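Local coordinates for B-N-acetylhexosaminidase (Streptomyces plicatus, PDB 5FD0), which hydrolyses terminal non-reducing beta-linked N-acetylhexosamine residues from glycans and glycosides, probably with the substrate's own acetamide group taking part in the reaction, at residues D252-T257 against D319-T324; L314-D319 against A331-V336; V348-L353 against L363-G368. All coordinates share one frame; numbering follows the deposited sequence.

Contact 1: residues D252-T257 against D319-T324; sequences DMPGHT and DEAHST. With NAG (2-acetamido-2-deoxy-beta-D-glucopyranose), chain B.
The imidazole of His256 meets the other segment along the edge that carries NE2 and CD2. NE2 donates to Glu320 OE1 at 2.7 Å, with an N-H...O angle of 151°; the acceptor lies in the ring plane and uses its anti lone pair, away from OE2. Beside it, in the same plane, the backbone O of Asp319 faces CD2 at 3.4 Å, while Asp319 OD2 and the sugar hydroxyl O3 approach obliquely. ND1 bonds Asp197, so both ring nitrogens are engaged and the ring's rotation is fixed, a task for which a two-nitrogen ring is well suited. A second flat pair is formed by the carboxylates of Asp252 and Asp319, nearly coplanar at 28°, with Asp252 OD2 only 2.5 Å from Asp319 OD1. Asp252 OD1 is held by the backbone N of Gly318 and by a water that also bonds Asp319 O. Asp319 and Glu320 both reach the sugar: NAG N2 donates to Asp319 OD2 at 3.1 Å. Glu320, extended beyond CG (chi2 171°), brings OE2 to NAG O1, though their separation is too short to take at face value. Behind this polar front the backbones close in. Gly255 has no side chain to hold them apart, and its CA comes within 4.1 Å of Ala321 CA; the small methyl of Ala321 packs against Pro254 CG at 3.9 Å. A second water joins His256 N to Glu320 O. The segments are loops that follow strands 246-250 and 313-315, and Phe329 and Phe332 of helix 326-342 cover Pro254.

Contact 2: residues L314-D319 against A331-V336; sequences LHIGGD and AFMKRV. With NAG (2-acetamido-2-deoxy-beta-D-glucopyranose), chain B.
Met333 reaches from its helix to the loop beyond strand 313-315, and its last two atoms form the tight part of this contact. The chain bends at CG (chi2 -51°), which carries CE onto the backbone of Gly318, 3.6 Å from its CA. Gly318 suits the place twice over: with no side chain it lets the methyl settle directly on the main chain, and its phi of 104° is one that glycine adopts readily. Next to it, Ile316 and Met333 meet tip to tip, with CD1 3.9 Å from SD. Ile316 owes this reach to its CG1-CD1 arm, which runs straight out (chi2 179°) toward the helix. A long, flexible thioether on one side and a branched aliphatic chain on the other thus span the distance between backbones whose nearest CA atoms are more than 8 Å apart.

Packing slackens toward Val336, whose CG2 is 4.3 Å from Ile316 CD1. Further round the helix, Lys334 and Arg335 turn to solvent, as long charged chains can on an outer surface; Arg335 also bonds Tyr295. On the side away from the helix, His315 is held by Gly317 N, which donates to its ND1 in the ring plane at 3.1 Å, and by Gln365, bonded to its NE2, while its ring stacks on His192.

Helix 326-342 packs by its apolar face on the chain at and beyond the end of strand 313-315 and leads on to the parallel strand 346-350: a beta-alpha-beta unit, the repeating element of the TIM barrel.

Contact 3: residues V348-L353 against L363-G368; sequences VGWHQL and LVQYWG. With NAG (2-acetamido-2-deoxy-beta-D-glucopyranose), chain B.
Trp350 and Trp367 stand nearly perpendicular, an edge-to-face pair in which the six-membered ring of Trp350 turns its edge to the five-membered ring of Trp367, with planes at 75°. The acetamide methyl of the sugar nestles in their angle: NAG C8 lies over the centre of the Trp350 ring and also over Trp367, 3.5 Å from its CE2. Broad indole faces suit this small apolar group. Each indole is backed on its other face. Behind Trp350 runs Gln365, side by side with it and pointing the same way, its amide inclined 31° to the ring and held by His315 and Ser393. Behind Trp367 sits CE1 of His351, whose ND1 accepts a hydrogen bond from the backbone N of Trp367 at 3.1 Å. His351 NE2 is bonded to Glu376, and Tyr366 CD1 lies over one face of the imidazole. Gln352 crosses Trp367 at about a right angle and fixes the indole's rotation: NE1 donates in the ring plane to OE1 at 2.9 Å, a nearly straight bond (167°) on a carbonyl lone pair. Trp350 NE1 is bonded to Glu250. Earlier along the two strands, Gly349 N bonds Leu363 O and Gln365 N bonds Gly349 O, the parallel ladder of adjoining barrel strands. Aromatic walls at the C-terminal ends of such strands, enclosing the N-acetyl group, are characteristic of the family 20 hexosaminidase active site.

In the fold
All three contacts lie in the family 20 catalytic domain, on one side of the chain's centre, with centres 10 to 13 Å apart. Contacts 1 and 2 interlock along the chain and share Asp319, through which contact 2 reaches the sugar; contact 3 follows both. Their framework is the parallel sheet, where strands 313-315, 346-350 and 363-366 are consecutive neighbours. Gly317 O meets Trp350 N between contacts 2 and 3, and Met253 N meets Ile316 O between contacts 1 and 2. Helix 326-342 backs the loops from outside. Thus Asp319 and the two indoles gather round the N-acetyl group, while Glu320 stands at the anomeric hydroxyl, consistent with a substrate-assisted glycosidase.

Contact 1: residues D252-T257 against D319-T324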
loop_
_atom_site.group_PDB
_atom_site.type_symbol
_atom_site.label_atom_id
_atom_site.label_comp_id
_atom_site.label_asym_id
_atom_site.label_seq_id
_atom_site.Cartn_x
_atom_site.Cartn_y
_atom_site.Cartn_z
ATOM N N ASP A 252 -2.268 11.221 -13.055
ATOM C CA ASP A 252 -1.128 12.115 -12.954
ATOM C C ASP A 252 -1.303 13.264 -13.944
ATOM O O ASP A 252 -1.616 13.041 -15.120
ATOM C CB ASP A 252 0.156 11.333 -13.235
ATOM C CG ASP A 252 1.406 12.015 -12.687
ATOM O OD1 ASP A 252 1.361 13.255 -12.460
ATOM O OD2 ASP A 252 2.424 11.294 -12.492
ATOM N N MET A 253 -1.138 14.485 -13.464
ATOM C CA MET A 253 -1.251 15.653 -14.334
ATOM C C MET A 253 -0.427 16.808 -13.791
ATOM O O MET A 253 -0.215 16.885 -12.572
ATOM C CB MET A 253 -2.717 16.077 -14.469
ATOM C CG MET A 253 -3.354 16.424 -13.140
ATOM S SD MET A 253 -5.149 16.696 -13.225
ATOM C CE MET A 253 -5.726 15.055 -13.693
ATOM N N PRO A 254 0.046 17.708 -14.690
ATOM C CA PRO A 254 -0.102 17.750 -16.162
ATOM C C PRO A 254 0.953 16.989 -16.924
ATOM O O PRO A 254 0.862 16.846 -18.146
ATOM C CB PRO A 254 0.019 19.242 -16.463
ATOM C CG PRO A 254 1.031 19.721 -15.428
ATOM C CD PRO A 254 0.785 18.886 -14.188
ATOM N N GLY A 255 1.966 16.499 -16.209
ATOM C CA GLY A 255 2.944 15.609 -16.793
ATOM C C GLY A 255 2.494 14.157 -16.735
ATOM O O GLY A 255 1.448 13.821 -16.181
ATOM N N HIS A 256 3.321 13.289 -17.325
ATOM C CA HIS A 256 3.040 11.856 -17.376
ATOM C C HIS A 256 1.683 11.610 -18.022
ATOM O O HIS A 256 0.893 10.788 -17.560
ATOM C CB HIS A 256 3.124 11.234 -15.973
ATOM C CG HIS A 256 4.539 11.054 -15.486
ATOM N ND1 HIS A 256 5.341 10.007 -15.878
ATOM C CD2 HIS A 256 5.306 11.814 -14.670
ATOM C CE1 HIS A 256 6.531 10.116 -15.317
ATOM N NE2 HIS A 256 6.534 11.198 -14.567
ATOM N N THR A 257 1.400 12.332 -19.109
ATOM C CA THR A 257 0.060 12.334 -19.704
ATOM C C THR A 257 0.048 11.831 -21.145
ATOM O O THR A 257 -0.961 12.005 -21.838
ATOM C CB THR A 257 -0.557 13.738 -19.638
ATOM O OG1 THR A 257 0.453 14.726 -19.924
ATOM C CG2 THR A 257 -1.189 14.033 -18.258
ATOM N N ASP A 319 4.156 15.216 -10.579
ATOM C CA ASP A 319 5.584 14.979 -10.686
ATOM C C ASP A 319 6.077 15.137 -12.129
ATOM O O ASP A 319 5.363 14.865 -13.105
ATOM C CB ASP A 319 5.936 13.568 -10.206
ATOM C CG ASP A 319 5.264 12.510 -11.038
ATOM O OD1 ASP A 319 4.010 12.585 -11.141
ATOM O OD2 ASP A 319 5.977 11.657 -11.632
ATOM N N GLU A 320 7.319 15.596 -12.248
ATOM C CA GLU A 320 8.069 15.531 -13.494
ATOM C C GLU A 320 7.298 16.134 -14.661
ATOM O O GLU A 320 7.321 15.629 -15.788
ATOM C CB GLU A 320 8.485 14.086 -13.778
ATOM C CG GLU A 320 9.489 13.557 -12.734
ATOM C CD GLU A 320 9.771 12.059 -12.841
ATOM O OE1 GLU A 320 8.898 11.306 -13.343
ATOM O OE2 GLU A 320 10.879 11.630 -12.425
ATOM N N ALA A 321 6.632 17.258 -14.402
ATOM C CA ALA A 321 6.017 18.038 -15.462
ATOM C C ALA A 321 7.080 18.930 -16.112
ATOM O O ALA A 321 6.973 20.157 -16.178
ATOM C CB ALA A 321 4.851 18.858 -14.917
ATOM N N HIS A 322 8.114 18.270 -16.627
ATOM C CA HIS A 322 9.299 18.967 -17.111
ATOM C C HIS A 322 9.113 19.581 -18.494
ATOM O O HIS A 322 9.997 20.305 -18.950
ATOM C CB HIS A 322 10.476 18.012 -17.088
ATOM C CG HIS A 322 10.858 17.591 -15.699
ATOM N ND1 HIS A 322 10.752 18.440 -14.618
ATOM C CD2 HIS A 322 11.325 16.417 -15.212
ATOM C CE1 HIS A 322 11.149 17.809 -13.526
ATOM N NE2 HIS A 322 11.498 16.581 -13.859
ATOM N N SER A 323 7.993 19.331 -19.169
ATOM C CA SER A 323 7.663 20.048 -20.396
ATOM C C SER A 323 6.611 21.099 -20.133
ATOM O O SER A 323 6.002 21.608 -21.074
ATOM C CB SER A 323 7.199 19.092 -21.492
ATOM O OG SER A 323 8.269 18.215 -21.863
ATOM N N THR A 324 6.409 21.422 -18.862
ATOM C CA THR A 324 5.454 22.418 -18.408
ATOM C C THR A 324 6.253 23.500 -17.716
ATOM O O THR A 324 6.782 23.256 -16.620
ATOM C CB THR A 324 4.446 21.812 -17.430
ATOM O OG1 THR A 324 3.945 20.575 -17.962
ATOM C CG2 THR A 324 3.300 22.781 -17.190
HETATM C C1 NAG B . 10.361 8.616 -10.838
HETATM C C2 NAG B . 8.982 8.831 -11.490
HETATM C C3 NAG B . 8.192 7.581 -11.769
HETATM C C4 NAG B . 9.031 6.452 -12.253
HETATM C C5 NAG B . 10.028 6.230 -11.131
HETATM C C6 NAG B . 10.859 4.992 -11.246
HETATM C C7 NAG B . 7.910 9.486 -9.370
HETATM C C8 NAG B . 7.016 10.461 -8.642
HETATM N N2 NAG B . 8.157 9.721 -10.673
HETATM O O1 NAG B . 11.225 9.545 -11.355
HETATM O O3 NAG B . 7.206 7.865 -12.797
HETATM O O4 NAG B . 8.213 5.308 -12.475
HETATM O O5 NAG B . 10.947 7.353 -11.129
HETATM O O6 NAG B . 11.615 4.805 -10.073
HETATM O O7 NAG B . 8.372 8.557 -8.787
HETATM O O HOH W 1 2.681 15.559 -13.551
HETATM O O HOH W 2 5.875 14.638 -18.176
#

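Contact 2: residues L314-D319 against A331-V336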
loop_
_atom_site.group_PDB
_atom_site.type_symbol
_atom_site.label_atom_id
_atom_site.label_comp_id
_atom_site.label_asym_id
_atom_site.label_seq_id
_atom_site.Cartn_x
_atom_site.Cartn_y
_atom_site.Cartn_z
ATOM N N LEU A 314 -8.147 11.840 -3.581
ATOM C CA LEU A 314 -7.895 11.721 -5.002
ATOM C C LEU A 314 -6.530 12.336 -5.281
ATOM O O LEU A 314 -6.265 13.487 -4.909
ATOM C CB LEU A 314 -9.006 12.409 -5.779
ATOM C CG LEU A 314 -9.282 11.976 -7.190
ATOM C CD1 LEU A 314 -10.759 12.260 -7.494
ATOM C CD2 LEU A 314 -8.357 12.782 -8.091
ATOM N N HIS A 315 -5.678 11.559 -5.923
ATOM C CA HIS A 315 -4.285 11.919 -6.188
ATOM C C HIS A 315 -4.168 12.466 -7.614
ATOM O O HIS A 315 -4.505 11.768 -8.586
ATOM C CB HIS A 315 -3.441 10.660 -5.994
ATOM C CG HIS A 315 -1.999 10.886 -5.666
ATOM N ND1 HIS A 315 -1.160 11.670 -6.434
ATOM C CD2 HIS A 315 -1.217 10.313 -4.718
ATOM C CE1 HIS A 315 0.071 11.593 -5.951
ATOM N NE2 HIS A 315 0.060 10.777 -4.909
ATOM N N ILE A 316 -3.717 13.713 -7.747
ATOM C CA ILE A 316 -3.556 14.323 -9.057
ATOM C C ILE A 316 -2.104 14.338 -9.509
ATOM O O ILE A 316 -1.793 14.941 -10.541
ATOM C CB ILE A 316 -4.142 15.741 -9.113
ATOM C CG1 ILE A 316 -3.419 16.658 -8.128
ATOM C CG2 ILE A 316 -5.642 15.665 -8.858
ATOM C CD1 ILE A 316 -3.923 18.081 -8.154
ATOM N N GLY A 317 -1.214 13.670 -8.783
ATOM C CA GLY A 317 0.157 13.531 -9.252
ATOM C C GLY A 317 0.882 14.867 -9.194
ATOM O O GLY A 317 0.950 15.476 -8.127
ATOM N N GLY A 318 1.407 15.330 -10.322
ATOM C CA GLY A 318 2.150 16.583 -10.401
ATOM C C GLY A 318 3.647 16.442 -10.508
ATOM O O GLY A 318 4.355 17.468 -10.503
ATOM N N ASP A 319 4.156 15.216 -10.579
ATOM C CA ASP A 319 5.584 14.979 -10.686
ATOM C C ASP A 319 6.077 15.137 -12.129
ATOM O O ASP A 319 5.363 14.865 -13.105
ATOM C CB ASP A 319 5.936 13.568 -10.206
ATOM C CG ASP A 319 5.264 12.510 -11.038
ATOM O OD1 ASP A 319 4.010 12.585 -11.141
ATOM O OD2 ASP A 319 5.977 11.657 -11.632
ATOM N N ALA A 331 -0.017 27.719 -12.536
ATOM C CA ALA A 331 -1.353 28.125 -12.976
ATOM C C ALA A 331 -2.252 26.916 -13.180
ATOM O O ALA A 331 -3.431 26.932 -12.803
ATOM C CB ALA A 331 -1.260 28.936 -14.267
ATOM N N PHE A 332 -1.720 25.865 -13.795
ATOM C CA PHE A 332 -2.487 24.635 -13.919
ATOM C C PHE A 332 -2.968 24.145 -12.554
ATOM O O PHE A 332 -4.151 23.832 -12.377
ATOM C CB PHE A 332 -1.639 23.573 -14.610
ATOM C CG PHE A 332 -2.361 22.259 -14.815
ATOM C CD1 PHE A 332 -3.131 22.046 -15.947
ATOM C CD2 PHE A 332 -2.261 21.247 -13.880
ATOM C CE1 PHE A 332 -3.786 20.845 -16.144
ATOM C CE2 PHE A 332 -2.924 20.031 -14.073
ATOM C CZ PHE A 332 -3.676 19.839 -15.207
ATOM N N MET A 333 -2.061 24.051 -11.575
ATOM C CA MET A 333 -2.461 23.499 -10.285
ATOM C C MET A 333 -3.436 24.410 -9.544
ATOM O O MET A 333 -4.283 23.922 -8.787
ATOM C CB MET A 333 -1.232 23.230 -9.425
ATOM C CG MET A 333 -0.428 22.004 -9.857
ATOM S SD MET A 333 -1.460 20.512 -10.050
ATOM C CE MET A 333 -0.210 19.221 -10.106
ATOM N N LYS A 334 -3.313 25.729 -9.713
ATOM C CA LYS A 334 -4.279 26.639 -9.111
ATOM C C LYS A 334 -5.678 26.359 -9.647
ATOM O O LYS A 334 -6.672 26.437 -8.916
ATOM C CB LYS A 334 -3.864 28.084 -9.391
ATOM C CG LYS A 334 -4.845 29.148 -8.912
ATOM C CD LYS A 334 -4.646 29.476 -7.438
ATOM C CE LYS A 334 -5.741 30.436 -6.929
ATOM N NZ LYS A 334 -5.381 31.046 -5.603
ATOM N N ARG A 335 -5.764 26.013 -10.928
ATOM C CA ARG A 335 -7.052 25.777 -11.560
ATOM C C ARG A 335 -7.606 24.388 -11.244
ATOM O O ARG A 335 -8.820 24.251 -11.035
ATOM C CB ARG A 335 -6.930 25.976 -13.075
ATOM C CG ARG A 335 -6.546 27.421 -13.489
ATOM C CD ARG A 335 -6.114 27.550 -14.969
ATOM N NE ARG A 335 -5.617 28.895 -15.304
ATOM C CZ ARG A 335 -4.713 29.155 -16.250
ATOM N NH1 ARG A 335 -4.192 28.169 -16.980
ATOM N NH2 ARG A 335 -4.312 30.408 -16.467
ATOM N N VAL A 336 -6.774 23.337 -11.212
ATOM C CA VAL A 336 -7.369 22.002 -11.128
ATOM C C VAL A 336 -7.567 21.529 -9.692
ATOM O O VAL A 336 -8.483 20.746 -9.429
ATOM C CB VAL A 336 -6.592 20.949 -11.944
ATOM C CG1 VAL A 336 -6.399 21.434 -13.357
ATOM C CG2 VAL A 336 -5.310 20.602 -11.314
HETATM C C1 NAG B . 10.361 8.616 -10.838
HETATM C C2 NAG B . 8.982 8.831 -11.490
HETATM C C3 NAG B . 8.192 7.581 -11.769
HETATM C C4 NAG B . 9.031 6.452 -12.253
HETATM C C5 NAG B . 10.028 6.230 -11.131
HETATM C C6 NAG B . 10.859 4.992 -11.246
HETATM C C7 NAG B . 7.910 9.486 -9.370
HETATM C C8 NAG B . 7.016 10.461 -8.642
HETATM N N2 NAG B . 8.157 9.721 -10.673
HETATM O O1 NAG B . 11.225 9.545 -11.355
HETATM O O3 NAG B . 7.206 7.865 -12.797
HETATM O O4 NAG B . 8.213 5.308 -12.475
HETATM O O5 NAG B . 10.947 7.353 -11.129
HETATM O O6 NAG B . 11.615 4.805 -10.073
HETATM O O7 NAG B . 8.372 8.557 -8.787
#

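Contact 3: residues V348-L353 against L363-G368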
loop_
_atom_site.group_PDB
_atom_site.type_symbol
_atom_site.label_atom_id
_atom_site.label_comp_id
_atom_site.label_asym_id
_atom_site.label_seq_id
_atom_site.Cartn_x
_atom_site.Cartn_y
_atom_site.Cartn_z
ATOM N N VAL A 348 -4.462 14.955 -3.144
ATOM C CA VAL A 348 -3.123 14.483 -2.847
ATOM C C VAL A 348 -2.309 14.730 -4.110
ATOM O O VAL A 348 -2.817 14.567 -5.222
ATOM C CB VAL A 348 -3.075 12.990 -2.456
ATOM C CG1 VAL A 348 -1.662 12.590 -2.060
ATOM C CG2 VAL A 348 -4.076 12.681 -1.309
ATOM N N GLY A 349 -1.058 15.152 -3.945
ATOM C CA GLY A 349 -0.154 15.263 -5.079
ATOM C C GLY A 349 1.255 14.910 -4.659
ATOM O O GLY A 349 1.571 14.865 -3.473
ATOM N N TRP A 350 2.097 14.640 -5.649
ATOM C CA TRP A 350 3.517 14.530 -5.345
ATOM C C TRP A 350 4.035 15.896 -4.850
ATOM O O TRP A 350 3.390 16.931 -5.031
ATOM C CB TRP A 350 4.276 14.033 -6.573
ATOM C CG TRP A 350 3.796 12.648 -7.072
ATOM C CD1 TRP A 350 3.008 12.404 -8.150
ATOM C CD2 TRP A 350 4.089 11.373 -6.500
ATOM N NE1 TRP A 350 2.785 11.056 -8.289
ATOM C CE2 TRP A 350 3.440 10.398 -7.292
ATOM C CE3 TRP A 350 4.863 10.951 -5.410
ATOM C CZ2 TRP A 350 3.533 9.031 -7.023
ATOM C CZ3 TRP A 350 4.967 9.596 -5.151
ATOM C CH2 TRP A 350 4.300 8.650 -5.957
ATOM N N HIS A 351 5.186 15.887 -4.175
ATOM C CA HIS A 351 5.596 17.083 -3.413
ATOM C C HIS A 351 5.969 18.270 -4.303
ATOM O O HIS A 351 6.113 19.389 -3.788
ATOM C CB HIS A 351 6.741 16.742 -2.433
ATOM C CG HIS A 351 8.076 16.528 -3.086
ATOM N ND1 HIS A 351 8.573 15.275 -3.369
ATOM C CD2 HIS A 351 9.019 17.410 -3.498
ATOM C CE1 HIS A 351 9.768 15.391 -3.921
ATOM N NE2 HIS A 351 10.055 16.678 -4.025
ATOM N N GLN A 352 6.050 18.080 -5.622
ATOM C CA GLN A 352 6.105 19.221 -6.532
ATOM C C GLN A 352 4.915 20.156 -6.318
ATOM O O GLN A 352 5.020 21.359 -6.565
ATOM C CB GLN A 352 6.152 18.759 -7.991
ATOM C CG GLN A 352 7.466 18.168 -8.432
ATOM C CD GLN A 352 7.792 16.882 -7.711
ATOM O OE1 GLN A 352 6.932 16.021 -7.510
ATOM N NE2 GLN A 352 9.029 16.763 -7.278
ATOM N N LEU A 353 3.790 19.633 -5.831
ATOM C CA LEU A 353 2.629 20.478 -5.562
ATOM C C LEU A 353 2.934 21.530 -4.498
ATOM O O LEU A 353 2.295 22.593 -4.475
ATOM C CB LEU A 353 1.448 19.611 -5.135
ATOM C CG LEU A 353 0.110 20.279 -4.889
ATOM C CD1 LEU A 353 -0.364 21.009 -6.119
ATOM C CD2 LEU A 353 -0.928 19.262 -4.482
ATOM N N LEU A 363 -2.733 16.915 0.931
ATOM C CA LEU A 363 -1.519 16.220 1.331
ATOM C C LEU A 363 -0.535 16.204 0.168
ATOM O O LEU A 363 -0.935 16.165 -0.995
ATOM C CB LEU A 363 -1.808 14.776 1.753
ATOM C CG LEU A 363 -2.666 14.515 2.989
ATOM C CD1 LEU A 363 -4.071 14.809 2.711
ATOM C CD2 LEU A 363 -2.575 13.058 3.399
ATOM N N VAL A 364 0.761 16.182 0.478
ATOM C CA VAL A 364 1.742 15.950 -0.566
ATOM C C VAL A 364 2.610 14.766 -0.192
ATOM O O VAL A 364 2.893 14.492 0.981
ATOM C CB VAL A 364 2.617 17.193 -0.855
ATOM C CG1 VAL A 364 1.757 18.309 -1.387
ATOM C CG2 VAL A 364 3.360 17.603 0.388
ATOM N N GLN A 365 3.027 14.063 -1.224
ATOM C CA GLN A 365 3.792 12.834 -1.102
ATOM C C GLN A 365 5.234 13.145 -1.493
ATOM O O GLN A 365 5.529 13.417 -2.669
ATOM C CB GLN A 365 3.184 11.742 -1.982
ATOM C CG GLN A 365 3.915 10.431 -1.870
ATOM C CD GLN A 365 3.176 9.275 -2.526
ATOM O OE1 GLN A 365 2.069 9.421 -3.074
ATOM N NE2 GLN A 365 3.797 8.122 -2.482
ATOM N N TYR A 366 6.116 13.092 -0.507
ATOM C CA TYR A 366 7.521 13.450 -0.662
ATOM C C TYR A 366 8.296 12.228 -1.136
ATOM O O TYR A 366 8.392 11.224 -0.418
ATOM C CB TYR A 366 8.109 13.957 0.655
ATOM C CG TYR A 366 9.564 14.318 0.528
ATOM C CD1 TYR A 366 9.949 15.519 -0.075
ATOM C CD2 TYR A 366 10.561 13.473 0.993
ATOM C CE1 TYR A 366 11.284 15.848 -0.213
ATOM C CE2 TYR A 366 11.901 13.810 0.856
ATOM C CZ TYR A 366 12.243 15.005 0.253
ATOM O OH TYR A 366 13.569 15.343 0.123
ATOM N N TRP A 367 8.838 12.318 -2.346
ATOM C CA TRP A 367 9.648 11.264 -2.930
ATOM C C TRP A 367 11.108 11.679 -3.124
ATOM O O TRP A 367 11.829 11.065 -3.922
ATOM C CB TRP A 367 9.007 10.811 -4.238
ATOM C CG TRP A 367 8.860 11.837 -5.305
ATOM C CD1 TRP A 367 7.945 12.871 -5.359
ATOM C CD2 TRP A 367 9.588 11.885 -6.543
ATOM N NE1 TRP A 367 8.092 13.564 -6.546
ATOM C CE2 TRP A 367 9.084 12.975 -7.289
ATOM C CE3 TRP A 367 10.612 11.111 -7.095
ATOM C CZ2 TRP A 367 9.607 13.325 -8.540
ATOM C CZ3 TRP A 367 11.109 11.456 -8.341
ATOM C CH2 TRP A 367 10.608 12.548 -9.045
ATOM N N GLY A 368 11.577 12.673 -2.374
ATOM C CA GLY A 368 12.962 13.072 -2.449
ATOM C C GLY A 368 13.896 12.071 -1.809
ATOM O O GLY A 368 13.528 10.961 -1.421
HETATM C C1 NAG B . 10.361 8.616 -10.838
HETATM C C2 NAG B . 8.982 8.831 -11.490
HETATM C C3 NAG B . 8.192 7.581 -11.769
HETATM C C4 NAG B . 9.031 6.452 -12.253
HETATM C C5 NAG B . 10.028 6.230 -11.131
HETATM C C6 NAG B . 10.859 4.992 -11.246
HETATM C C7 NAG B . 7.910 9.486 -9.370
HETATM C C8 NAG B . 7.016 10.461 -8.642
HETATM N N2 NAG B . 8.157 9.721 -10.673
HETATM O O1 NAG B . 11.225 9.545 -11.355
HETATM O O3 NAG B . 7.206 7.865 -12.797
HETATM O O4 NAG B . 8.213 5.308 -12.475
HETATM O O5 NAG B . 10.947 7.353 -11.129
HETATM O O6 NAG B . 11.615 4.805 -10.073
HETATM O O7 NAG B . 8.372 8.557 -8.787
#